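Local coordinates for CENP-V/GFA domain-containing protein (Rhodobacter sphaeroides 2.4.1, PDB 3FAC), which is of unknown function but probably binds zinc and may act as a carbon-sulfur lyase, like other Gfa-family proteins, at residues Glu13-Leu17 against Ala39-Leu43; Ala21-Arg25 against Ala36-Thr40; Gly74-His78 against Gly89-Ile94. All coordinates share one frame. Residues are numbered along the deposited sequence.

Contact 1 of 3, residues Glu13-Leu17 against Ala39-Leu43; sequences EVELL and ATARL
In this Gfa-family domain, of the beta-tent clan, the chain continuing from strand 11-14 of a three-stranded antiparallel sheet through Glu15 and Leu16 to Leu17 crosses the edge strand 38-42 of the five-stranded sheet nearly at right angles (94° between Val14-Leu17 and Ala39-Arg42). The first backbone is extended up to Leu16 and bends at Leu17 (phi/psi -58/-60); the second is extended through Arg42. Along the second segment, Ala39 comes first: its CB lies 4.1 Å from CD2 of Leu16, an m,t rotamer. Thr40 follows with the one direct hydrogen bond, Leu17 N to Thr40 O, 3.2 Å and nearly straight (165°); Thr40 CG2 lies 3.9 Å from Leu17 CD2. Ala41 CA is 4.8 Å from Leu17 CA. The methyl Ala41 CB meets Val14 CG2 at 3.5 Å and Glu15 O at 3.6 Å; so small a side chain lets the crossing chain come this close. Val14 also touches Leu46 and Leu95; its apolar side chain suits burial and its beta-branching the strand. Arg42 closes the crossing at the surface. Its N donates to water 1 (3.0 Å), which donates to Glu15 O (2.5 Å), and one guanidinium face lies over Leu17, Arg42 NH2 being 3.4 Å from Leu17 CD1.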
loop_
_atom_site.group_PDB
_atom_site.type_symbol
_atom_site.label_atom_id
_atom_site.label_comp_id
_atom_site.label_asym_id
_atom_site.label_seq_id
_atom_site.Cartn_x
_atom_site.Cartn_y
_atom_site.Cartn_z
ATOM N N GLU A 13 -6.093 -3.285 -8.664
ATOM C CA GLU A 13 -5.509 -4.115 -9.712
ATOM C C GLU A 13 -4.133 -3.495 -9.919
ATOM O O GLU A 13 -4.014 -2.453 -10.562
ATOM C CB GLU A 13 -6.347 -3.998 -10.988
ATOM C CG GLU A 13 -6.404 -5.255 -11.840
ATOM C CD GLU A 13 -5.131 -5.513 -12.616
ATOM O OE1 GLU A 13 -4.055 -5.621 -11.988
ATOM O OE2 GLU A 13 -5.211 -5.612 -13.861
ATOM N N VAL A 14 -3.096 -4.120 -9.370
ATOM C CA VAL A 14 -1.754 -3.554 -9.485
ATOM C C VAL A 14 -0.649 -4.482 -9.980
ATOM O O VAL A 14 -0.653 -5.683 -9.714
ATOM C CB VAL A 14 -1.309 -2.945 -8.128
ATOM C CG1 VAL A 14 -1.265 -4.021 -7.063
ATOM C CG2 VAL A 14 0.043 -2.278 -8.268
ATOM N N GLU A 15 0.297 -3.900 -10.712
ATOM C CA GLU A 15 1.446 -4.624 -11.240
ATOM C C GLU A 15 2.665 -4.095 -10.498
ATOM O O GLU A 15 2.972 -2.903 -10.577
ATOM C CB GLU A 15 1.612 -4.358 -12.738
ATOM C CG GLU A 15 0.448 -4.817 -13.603
ATOM C CD GLU A 15 0.213 -6.314 -13.527
ATOM O OE1 GLU A 15 1.191 -7.074 -13.696
ATOM O OE2 GLU A 15 -0.948 -6.730 -13.306
ATOM N N LEU A 16 3.352 -4.971 -9.773
ATOM C CA LEU A 16 4.527 -4.566 -9.011
ATOM C C LEU A 16 5.715 -4.267 -9.906
ATOM O O LEU A 16 6.008 -5.014 -10.836
ATOM C CB LEU A 16 4.916 -5.655 -8.012
ATOM C CG LEU A 16 3.837 -6.079 -7.016
ATOM C CD1 LEU A 16 4.394 -7.174 -6.121
ATOM C CD2 LEU A 16 3.382 -4.879 -6.195
ATOM N N LEU A 17 6.405 -3.172 -9.610
ATOM C CA LEU A 17 7.571 -2.773 -10.381
ATOM C C LEU A 17 8.641 -3.854 -10.391
ATOM O O LEU A 17 9.024 -4.347 -11.450
ATOM C CB LEU A 17 8.168 -1.486 -9.812
ATOM C CG LEU A 17 9.491 -1.042 -10.444
ATOM C CD1 LEU A 17 9.290 -0.759 -11.928
ATOM C CD2 LEU A 17 10.007 0.195 -9.728
ATOM N N ALA A 39 5.630 -2.485 -1.284
ATOM C CA ALA A 39 6.337 -2.822 -2.517
ATOM C C ALA A 39 5.939 -1.745 -3.523
ATOM O O ALA A 39 4.793 -1.301 -3.530
ATOM C CB ALA A 39 5.912 -4.193 -3.011
ATOM N N THR A 40 6.875 -1.329 -4.368
ATOM C CA THR A 40 6.614 -0.270 -5.343
ATOM C C THR A 40 5.741 -0.661 -6.540
ATOM O O THR A 40 5.541 -1.840 -6.822
ATOM C CB THR A 40 7.947 0.313 -5.874
ATOM O OG1 THR A 40 8.728 0.793 -4.773
ATOM C CG2 THR A 40 7.692 1.469 -6.829
ATOM N N ALA A 41 5.221 0.354 -7.231
ATOM C CA ALA A 41 4.385 0.169 -8.415
ATOM C C ALA A 41 4.220 1.494 -9.167
ATOM O O ALA A 41 3.861 2.508 -8.575
ATOM C CB ALA A 41 3.023 -0.376 -8.013
ATOM N N ARG A 42 4.489 1.482 -10.471
ATOM C CA ARG A 42 4.358 2.687 -11.288
ATOM C C ARG A 42 2.923 3.205 -11.223
ATOM O O ARG A 42 1.985 2.423 -11.064
ATOM C CB ARG A 42 4.710 2.389 -12.748
ATOM C CG ARG A 42 6.100 1.817 -12.977
ATOM C CD ARG A 42 6.278 1.419 -14.438
ATOM N NE ARG A 42 7.570 0.789 -14.698
ATOM C CZ ARG A 42 8.739 1.423 -14.657
ATOM N NH1 ARG A 42 8.788 2.716 -14.365
ATOM N NH2 ARG A 42 9.864 0.761 -14.909
ATOM N N LEU A 43 2.757 4.519 -11.350
ATOM C CA LEU A 43 1.430 5.134 -11.316
ATOM C C LEU A 43 0.486 4.481 -12.314
ATOM O O LEU A 43 -0.685 4.242 -12.014
ATOM C CB LEU A 43 1.514 6.627 -11.642
ATOM C CG LEU A 43 2.056 7.606 -10.602
ATOM C CD1 LEU A 43 1.986 9.018 -11.168
ATOM C CD2 LEU A 43 1.240 7.507 -9.319
HETATM O O HOH W 1 4.585 -1.306 -11.580
#

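Contact 2 of 3, residues Ala21-Arg25 against Ala36-Thr40; sequences ADARR and AIAAT
A loop lies along an edge strand here: Ala21-Arg25, in the connection between strand 11-14 and helix 31-34, runs roughly antiparallel to the segment that leads into strand 38-42 (145° between Asp22-Arg25 and Ala36-Thr40). The closest CA pairs are Ala23 with Ala39 (4.8 Å) and Arg25 with Ile37 (5.4 Å). Between them Arg24 N gives Ala38 O a weak hydrogen bond, 3.4 Å and bent to 128°, while Ala23 CA approaches the same oxygen at 3.1 Å in a CA-H...O contact. Strand 38-42 is an outermost strand of the five-stranded antiparallel sheet of this beta-tent domain; one side pairs with strand 87-91, and the loop lies along the first part of the other edge, with a single loose bridge and no regular sixth strand. Ala23, small and buried, sets CB 3.5 Å from CG2 of Ile37, an m,t rotamer that also touches Val106. Arg25 extends (chi2 and chi3 t) so that its aliphatic CG passes 3.4 Å from Ala36 O and a guanidinium face lies over Ile37, Arg25 CZ to Ile37 CG1 3.3 Å. The CA-to-CB bond of Arg24 points away from the strand; its exposed side chain touches Thr109.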
loop_
_atom_site.group_PDB
_atom_site.type_symbol
_atom_site.label_atom_id
_atom_site.label_comp_id
_atom_site.label_asym_id
_atom_site.label_seq_id
_atom_site.Cartn_x
_atom_site.Cartn_y
_atom_site.Cartn_z
ATOM N N ALA A 21 11.024 -8.382 -4.198
ATOM C CA ALA A 21 12.457 -8.294 -3.968
ATOM C C ALA A 21 12.868 -7.119 -3.086
ATOM O O ALA A 21 13.829 -7.222 -2.324
ATOM C CB ALA A 21 13.184 -8.217 -5.302
ATOM N N ASP A 22 12.143 -6.008 -3.183
ATOM C CA ASP A 22 12.481 -4.827 -2.396
ATOM C C ASP A 22 11.438 -4.392 -1.372
ATOM O O ASP A 22 11.318 -3.203 -1.077
ATOM C CB ASP A 22 12.796 -3.654 -3.330
ATOM C CG ASP A 22 11.694 -3.404 -4.342
ATOM O OD1 ASP A 22 10.535 -3.178 -3.926
ATOM O OD2 ASP A 22 11.989 -3.434 -5.557
ATOM N N ALA A 23 10.694 -5.346 -0.822
ATOM C CA ALA A 23 9.680 -5.030 0.180
ATOM C C ALA A 23 10.369 -4.564 1.463
ATOM O O ALA A 23 11.010 -5.353 2.154
ATOM C CB ALA A 23 8.820 -6.254 0.459
ATOM N N ARG A 24 10.231 -3.279 1.773
ATOM C CA ARG A 24 10.857 -2.706 2.962
ATOM C C ARG A 24 9.834 -2.297 4.023
ATOM O O ARG A 24 8.710 -2.800 4.040
ATOM C CB ARG A 24 11.709 -1.495 2.563
ATOM C CG ARG A 24 12.701 -1.787 1.442
ATOM C CD ARG A 24 13.539 -0.564 1.088
ATOM N NE ARG A 24 14.429 -0.172 2.178
ATOM C CZ ARG A 24 15.284 0.845 2.119
ATOM N NH1 ARG A 24 15.372 1.581 1.018
ATOM N NH2 ARG A 24 16.055 1.127 3.163
ATOM N N ARG A 25 10.229 -1.375 4.899
ATOM C CA ARG A 25 9.355 -0.910 5.974
ATOM C C ARG A 25 9.769 0.457 6.520
ATOM O O ARG A 25 10.660 0.540 7.363
ATOM C CB ARG A 25 9.374 -1.930 7.116
ATOM C CG ARG A 25 8.081 -2.698 7.321
ATOM C CD ARG A 25 8.336 -3.955 8.139
ATOM N NE ARG A 25 7.103 -4.592 8.596
ATOM C CZ ARG A 25 6.997 -5.885 8.894
ATOM N NH1 ARG A 25 8.048 -6.683 8.776
ATOM N NH2 ARG A 25 5.842 -6.377 9.315
ATOM N N ALA A 36 2.739 -1.939 8.054
ATOM C CA ALA A 36 2.713 -2.766 6.854
ATOM C C ALA A 36 4.031 -2.845 6.092
ATOM O O ALA A 36 4.926 -2.025 6.277
ATOM C CB ALA A 36 1.613 -2.274 5.924
ATOM N N ILE A 37 4.133 -3.859 5.239
ATOM C CA ILE A 37 5.300 -4.078 4.391
ATOM C C ILE A 37 4.861 -3.647 2.997
ATOM O O ILE A 37 3.869 -4.156 2.472
ATOM C CB ILE A 37 5.703 -5.571 4.359
ATOM C CG1 ILE A 37 6.220 -5.999 5.735
ATOM C CG2 ILE A 37 6.763 -5.805 3.305
ATOM C CD1 ILE A 37 6.605 -7.465 5.834
ATOM N N ALA A 38 5.585 -2.709 2.396
ATOM C CA ALA A 38 5.217 -2.220 1.075
ATOM C C ALA A 38 6.127 -2.675 -0.065
ATOM O O ALA A 38 7.228 -3.184 0.156
ATOM C CB ALA A 38 5.141 -0.697 1.097
ATOM N N ALA A 39 5.630 -2.485 -1.284
ATOM C CA ALA A 39 6.337 -2.822 -2.517
ATOM C C ALA A 39 5.939 -1.745 -3.523
ATOM O O ALA A 39 4.793 -1.301 -3.530
ATOM C CB ALA A 39 5.912 -4.193 -3.011
ATOM N N THR A 40 6.875 -1.329 -4.368
ATOM C CA THR A 40 6.614 -0.270 -5.343
ATOM C C THR A 40 5.741 -0.661 -6.540
ATOM O O THR A 40 5.541 -1.840 -6.822
ATOM C CB THR A 40 7.947 0.313 -5.874
ATOM O OG1 THR A 40 8.728 0.793 -4.773
ATOM C CG2 THR A 40 7.692 1.469 -6.829
#

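Contact 3 of 3, residues Gly74-His78 against Gly89-Ile94; sequences GIYTH and GVNVAI
The beta hairpin of strands 76-80 and 87-91 is joined here at its open end, deep in the molecule. The segments 76-78 and 89-91 run antiparallel, with 141° between their directions and axes 4.8 Å apart. His78 and Val90 form a non-hydrogen-bonded pair, CA to CA 4.3 Å, with His78 CA only 3.0 Å from Gly89 O in a CA-H...O contact. Asn91 N donates to Thr77 O (2.9 Å, 165°). Strand 76-80 is the middle strand of the five-stranded sheet and 87-91 its neighbour; the contact is buried, and polar groups find partners: Asn91, chi1 t, donates from ND2 to Tyr76 O at 2.7 Å, and its OD1 accepts from Ala93 N at 3.1 Å, an Asx turn, after which Val92-Ile94 take up helical phi/psi. An asparagine suits this place because its amide both donates and accepts. The hydroxyl of Tyr76 is hydrogen-bonded to His79, and Thr77 OG1 shares a hydrogen bond with His78 ND1 (2.9 Å). Ile94 N bonds back to Asn91 O (3.0 Å), and Ile94 CG2 packs against Ile75 CG2 at 3.9 Å.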
loop_
_atom_site.group_PDB
_atom_site.type_symbol
_atom_site.label_atom_id
_atom_site.label_comp_id
_atom_site.label_asym_id
_atom_site.label_seq_id
_atom_site.Cartn_x
_atom_site.Cartn_y
_atom_site.Cartn_z
ATOM N N GLY A 74 -10.474 -0.206 8.049
ATOM C CA GLY A 74 -9.282 0.536 8.422
ATOM C C GLY A 74 -7.988 0.021 7.822
ATOM O O GLY A 74 -6.911 0.491 8.185
ATOM N N ILE A 75 -8.083 -0.929 6.894
ATOM C CA ILE A 75 -6.892 -1.502 6.270
ATOM C C ILE A 75 -6.223 -0.613 5.225
ATOM O O ILE A 75 -6.852 -0.161 4.269
ATOM C CB ILE A 75 -7.211 -2.860 5.612
ATOM C CG1 ILE A 75 -7.680 -3.857 6.677
ATOM C CG2 ILE A 75 -5.984 -3.378 4.864
ATOM C CD1 ILE A 75 -6.677 -4.078 7.810
ATOM N N TYR A 76 -4.934 -0.374 5.420
ATOM C CA TYR A 76 -4.141 0.436 4.503
ATOM C C TYR A 76 -3.931 -0.316 3.184
ATOM O O TYR A 76 -3.317 -1.382 3.163
ATOM C CB TYR A 76 -2.792 0.752 5.163
ATOM C CG TYR A 76 -1.610 0.856 4.223
ATOM C CD1 TYR A 76 -1.533 1.873 3.267
ATOM C CD2 TYR A 76 -0.540 -0.034 4.330
ATOM C CE1 TYR A 76 -0.412 2.003 2.444
ATOM C CE2 TYR A 76 0.584 0.086 3.514
ATOM C CZ TYR A 76 0.644 1.107 2.576
ATOM O OH TYR A 76 1.770 1.242 1.791
ATOM N N THR A 77 -4.439 0.244 2.091
ATOM C CA THR A 77 -4.305 -0.382 0.778
ATOM C C THR A 77 -3.023 0.031 0.057
ATOM O O THR A 77 -2.145 -0.798 -0.198
ATOM C CB THR A 77 -5.503 -0.031 -0.146
ATOM O OG1 THR A 77 -5.655 1.392 -0.212
ATOM C CG2 THR A 77 -6.792 -0.647 0.376
ATOM N N HIS A 78 -2.922 1.315 -0.270
ATOM C CA HIS A 78 -1.762 1.840 -0.985
ATOM C C HIS A 78 -1.572 3.328 -0.703
ATOM O O HIS A 78 -2.414 3.960 -0.068
ATOM C CB HIS A 78 -1.952 1.647 -2.490
ATOM C CG HIS A 78 -3.090 2.441 -3.055
ATOM N ND1 HIS A 78 -4.402 2.228 -2.689
ATOM C CD2 HIS A 78 -3.109 3.470 -3.935
ATOM C CE1 HIS A 78 -5.179 3.090 -3.319
ATOM N NE2 HIS A 78 -4.419 3.857 -4.081
ATOM N N GLY A 89 2.942 2.855 -2.989
ATOM C CA GLY A 89 3.437 1.916 -2.006
ATOM C C GLY A 89 2.234 1.046 -1.718
ATOM O O GLY A 89 1.206 1.551 -1.271
ATOM N N VAL A 90 2.340 -0.251 -1.984
ATOM C CA VAL A 90 1.218 -1.156 -1.767
ATOM C C VAL A 90 1.398 -2.086 -0.576
ATOM O O VAL A 90 2.499 -2.571 -0.309
ATOM C CB VAL A 90 0.958 -2.026 -3.019
ATOM C CG1 VAL A 90 -0.258 -2.919 -2.798
ATOM C CG2 VAL A 90 0.744 -1.145 -4.227
ATOM N N ASN A 91 0.301 -2.331 0.132
ATOM C CA ASN A 91 0.296 -3.222 1.285
ATOM C C ASN A 91 0.359 -4.661 0.742
ATOM O O ASN A 91 -0.628 -5.168 0.200
ATOM C CB ASN A 91 -1.000 -3.020 2.076
ATOM C CG ASN A 91 -0.958 -3.652 3.456
ATOM O OD1 ASN A 91 -0.383 -4.720 3.653
ATOM N ND2 ASN A 91 -1.591 -2.995 4.420
ATOM N N VAL A 92 1.513 -5.311 0.884
ATOM C CA VAL A 92 1.686 -6.680 0.393
ATOM C C VAL A 92 0.646 -7.658 0.952
ATOM O O VAL A 92 0.245 -8.602 0.276
ATOM C CB VAL A 92 3.105 -7.241 0.731
ATOM C CG1 VAL A 92 4.186 -6.294 0.222
ATOM C CG2 VAL A 92 3.245 -7.461 2.230
ATOM N N ALA A 93 0.209 -7.422 2.184
ATOM C CA ALA A 93 -0.759 -8.298 2.824
ATOM C C ALA A 93 -2.145 -8.284 2.187
ATOM O O ALA A 93 -2.945 -9.184 2.428
ATOM C CB ALA A 93 -0.863 -7.961 4.298
ATOM N N ILE A 94 -2.452 -7.271 1.386
ATOM C CA ILE A 94 -3.764 -7.245 0.745
ATOM C C ILE A 94 -3.729 -8.007 -0.586
ATOM O O ILE A 94 -4.771 -8.381 -1.127
ATOM C CB ILE A 94 -4.278 -5.791 0.486
ATOM C CG1 ILE A 94 -3.441 -5.104 -0.592
ATOM C CG2 ILE A 94 -4.243 -4.989 1.777
ATOM C CD1 ILE A 94 -4.071 -3.820 -1.111
#

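How the contacts relate
Strand 38-42 ties the three contacts together. Contacts 1 and 2 overlap on it at Ala39 and Thr40, one crossing its later part and the other lying along its start, and both are partly buried. Contact 3 belongs to the neighbouring hairpin and is buried, its centre about 4 Å from the centre of the chain, against about 9 Å for the centres of the others. Val90 N to Ala39 O (3.1 Å, probable hydrogen bond) joins contact 3 to both others; beyond the strands, Val92 N to Ile37 O (3.1 Å, also probable) joins it to contact 2. Chemistry differs too: Arg42 and Arg25 lay guanidinium faces over Leu17 and Ile37, and water bridges contact 1, whereas in contact 3 Asn91, Thr77 and Tyr76 find protein partners.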